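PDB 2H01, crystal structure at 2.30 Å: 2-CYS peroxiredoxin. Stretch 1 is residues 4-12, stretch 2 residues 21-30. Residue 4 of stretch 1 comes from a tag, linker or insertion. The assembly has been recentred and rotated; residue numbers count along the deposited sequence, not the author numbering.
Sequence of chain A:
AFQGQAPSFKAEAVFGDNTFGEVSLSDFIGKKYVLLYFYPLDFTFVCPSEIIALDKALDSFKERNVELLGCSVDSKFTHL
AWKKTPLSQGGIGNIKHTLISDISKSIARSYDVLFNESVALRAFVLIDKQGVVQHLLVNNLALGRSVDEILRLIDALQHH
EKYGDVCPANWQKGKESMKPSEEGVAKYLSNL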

# COMPACT_ATOMS: atom_id res chain seq x y z
N GLY A 4 4.25 0.07 -16.74
CA GLY A 4 4.80 -1.22 -17.07
C GLY A 4 5.14 -1.73 -15.69
O GLY A 4 4.26 -2.04 -14.90
N GLN A 5 6.43 -1.80 -15.40
CA GLN A 5 6.86 -2.22 -14.08
C GLN A 5 6.57 -1.06 -13.13
O GLN A 5 6.80 0.10 -13.49
CB GLN A 5 8.37 -2.50 -14.07
CG GLN A 5 8.76 -3.88 -14.53
CD GLN A 5 8.63 -4.90 -13.43
OE1 GLN A 5 9.37 -4.87 -12.44
NE2 GLN A 5 7.67 -5.82 -13.58
N ALA A 6 6.03 -1.35 -11.96
CA ALA A 6 5.79 -0.28 -10.99
C ALA A 6 7.19 0.12 -10.54
O ALA A 6 8.08 -0.73 -10.44
CB ALA A 6 4.99 -0.80 -9.81
N PRO A 7 7.41 1.42 -10.27
CA PRO A 7 8.71 1.93 -9.83
C PRO A 7 9.26 1.09 -8.68
O PRO A 7 8.69 1.06 -7.60
CB PRO A 7 8.38 3.35 -9.40
CG PRO A 7 7.33 3.74 -10.39
CD PRO A 7 6.44 2.52 -10.39
N SER A 8 10.37 0.40 -8.93
CA SER A 8 10.93 -0.47 -7.90
C SER A 8 11.56 0.29 -6.73
O SER A 8 11.67 1.52 -6.75
CB SER A 8 11.95 -1.43 -8.52
OG SER A 8 13.01 -0.73 -9.14
N PHE A 9 11.93 -0.46 -5.70
CA PHE A 9 12.57 0.13 -4.52
C PHE A 9 13.13 -0.95 -3.59
O PHE A 9 12.78 -2.12 -3.67
CB PHE A 9 11.59 1.05 -3.76
CG PHE A 9 10.35 0.34 -3.24
CD1 PHE A 9 10.43 -0.56 -2.19
CD2 PHE A 9 9.11 0.57 -3.83
CE1 PHE A 9 9.30 -1.22 -1.72
CE2 PHE A 9 7.97 -0.09 -3.37
CZ PHE A 9 8.06 -0.99 -2.32
N LYS A 10 14.08 -0.52 -2.77
CA LYS A 10 14.65 -1.33 -1.73
C LYS A 10 14.66 -0.53 -0.44
O LYS A 10 15.47 0.36 -0.26
CB LYS A 10 16.08 -1.72 -2.10
CG LYS A 10 16.52 -3.03 -1.50
CD LYS A 10 17.95 -3.02 -1.02
CE LYS A 10 18.90 -2.56 -2.11
NZ LYS A 10 19.52 -3.68 -2.86
N ALA A 11 13.75 -0.83 0.47
CA ALA A 11 13.64 -0.04 1.70
C ALA A 11 13.79 -0.79 3.01
O ALA A 11 13.54 -1.99 3.08
CB ALA A 11 12.31 0.72 1.71
N GLU A 12 14.21 -0.06 4.05
CA GLU A 12 14.35 -0.62 5.38
C GLU A 12 12.90 -0.84 5.82
O GLU A 12 12.00 -0.14 5.34
CB GLU A 12 15.03 0.36 6.35
CG GLU A 12 16.52 0.62 6.09
CD GLU A 12 17.37 -0.64 6.15
OE1 GLU A 12 17.24 -1.49 5.24
OE2 GLU A 12 18.16 -0.80 7.10
N GLY A 21 14.18 -5.06 8.95
CA GLY A 21 14.56 -5.84 7.80
C GLY A 21 14.50 -5.00 6.54
O GLY A 21 14.19 -3.82 6.60
N GLU A 22 14.81 -5.62 5.41
CA GLU A 22 14.78 -4.94 4.14
C GLU A 22 13.69 -5.52 3.25
O GLU A 22 13.41 -6.71 3.30
CB GLU A 22 16.14 -5.08 3.46
CG GLU A 22 16.23 -4.39 2.10
CD GLU A 22 17.61 -4.54 1.49
OE1 GLU A 22 18.06 -5.70 1.33
OE2 GLU A 22 18.24 -3.50 1.19
N VAL A 23 13.02 -4.66 2.50
CA VAL A 23 12.03 -5.09 1.54
C VAL A 23 12.20 -4.45 0.17
O VAL A 23 12.41 -3.25 0.05
CB VAL A 23 10.60 -4.82 2.00
CG1 VAL A 23 9.63 -5.13 0.87
CG2 VAL A 23 10.26 -5.64 3.20
N SER A 24 12.04 -5.26 -0.86
CA SER A 24 12.12 -4.78 -2.23
C SER A 24 10.78 -5.11 -2.87
O SER A 24 10.17 -6.13 -2.56
CB SER A 24 13.24 -5.49 -3.01
OG SER A 24 14.53 -5.19 -2.49
N LEU A 25 10.31 -4.25 -3.75
CA LEU A 25 9.04 -4.51 -4.39
C LEU A 25 9.11 -5.85 -5.11
O LEU A 25 8.17 -6.65 -5.05
CB LEU A 25 8.72 -3.39 -5.38
CG LEU A 25 7.31 -3.45 -5.95
CD1 LEU A 25 6.32 -3.56 -4.81
CD2 LEU A 25 7.04 -2.21 -6.77
N SER A 26 10.24 -6.08 -5.77
CA SER A 26 10.49 -7.29 -6.54
C SER A 26 10.46 -8.59 -5.75
O SER A 26 10.36 -9.66 -6.34
CB SER A 26 11.84 -7.17 -7.28
OG SER A 26 12.93 -7.15 -6.37
N ASP A 27 10.55 -8.51 -4.43
CA ASP A 27 10.50 -9.72 -3.61
C ASP A 27 9.12 -10.39 -3.76
O ASP A 27 8.96 -11.57 -3.46
CB ASP A 27 10.69 -9.42 -2.12
CG ASP A 27 12.07 -8.86 -1.80
OD1 ASP A 27 13.04 -9.20 -2.51
OD2 ASP A 27 12.18 -8.10 -0.81
N PHE A 28 8.14 -9.63 -4.23
CA PHE A 28 6.78 -10.14 -4.35
C PHE A 28 6.35 -10.62 -5.73
O PHE A 28 5.26 -11.17 -5.89
CB PHE A 28 5.80 -9.10 -3.82
CG PHE A 28 6.09 -8.67 -2.41
CD1 PHE A 28 5.92 -9.57 -1.35
CD2 PHE A 28 6.58 -7.39 -2.13
CE1 PHE A 28 6.22 -9.20 -0.04
CE2 PHE A 28 6.88 -7.00 -0.82
CZ PHE A 28 6.70 -7.91 0.23
N ILE A 29 7.17 -10.36 -6.74
CA ILE A 29 6.87 -10.86 -8.06
C ILE A 29 6.61 -12.36 -8.09
O ILE A 29 7.41 -13.15 -7.62
CB ILE A 29 7.96 -10.43 -9.08
CG1 ILE A 29 7.51 -9.18 -9.81
CG2 ILE A 29 8.17 -11.50 -10.09
CD1 ILE A 29 8.55 -8.08 -9.87
N GLY A 30 5.46 -12.75 -8.63
CA GLY A 30 5.11 -14.15 -8.72
C GLY A 30 4.80 -14.78 -7.37
O GLY A 30 4.78 -16.01 -7.25
O HOH W 1 11.76 -3.74 -6.22
O HOH W 2 16.70 -3.07 8.34

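Gly 21 enters the contact with its backbone alone: its O lies 3.4 Å from Glu 12 CA, a CA-H...O contact, and water 2 ties Gly 21 O to Glu 12 OE2 through two weak hydrogen bonds. Glu 22 faces Glu 12 in a non-hydrogen-bonded antiparallel pair, so Glu 22 CA instead approaches Ala 11 O at 3.4 Å. Its extended side chain (chi1 t, chi2 t) ends beside Lys 10; the opposite charges are near each other, Lys 10 NZ 4.3 Å from Glu 22 OE2, beyond a salt bridge, and OE2 is modelled too close to Lys 10 for its place to be trusted.

Val 23 is the register lock. Its N donates to Ala 11 O and its O accepts from Ala 11 N, both at 2.8 Å and nearly straight, while the two small apolar side chains share a buried face of the sheet. Ser 24 pairs with Lys 10 on the other face; Ser 24 N donates a hydrogen bond to Asp 27 OD2 at 2.8 Å, within its own stretch.

Leu 25 begins the 3-10 segment and contributes the largest covered area. Its N donates to Phe 9 O at 3.3 Å, extending the ladder past the strand, and its CB sits over the Phe 9 ring face, 4.0 Å from the centroid. Leu 25 CD2 packs on Ala 6 CB at 3.9 Å. Water 1 then bridges Ser 26 N to Phe 9 O. Last, Ile 29 CD1 comes within 4.2 Å of Gln 5 OE1.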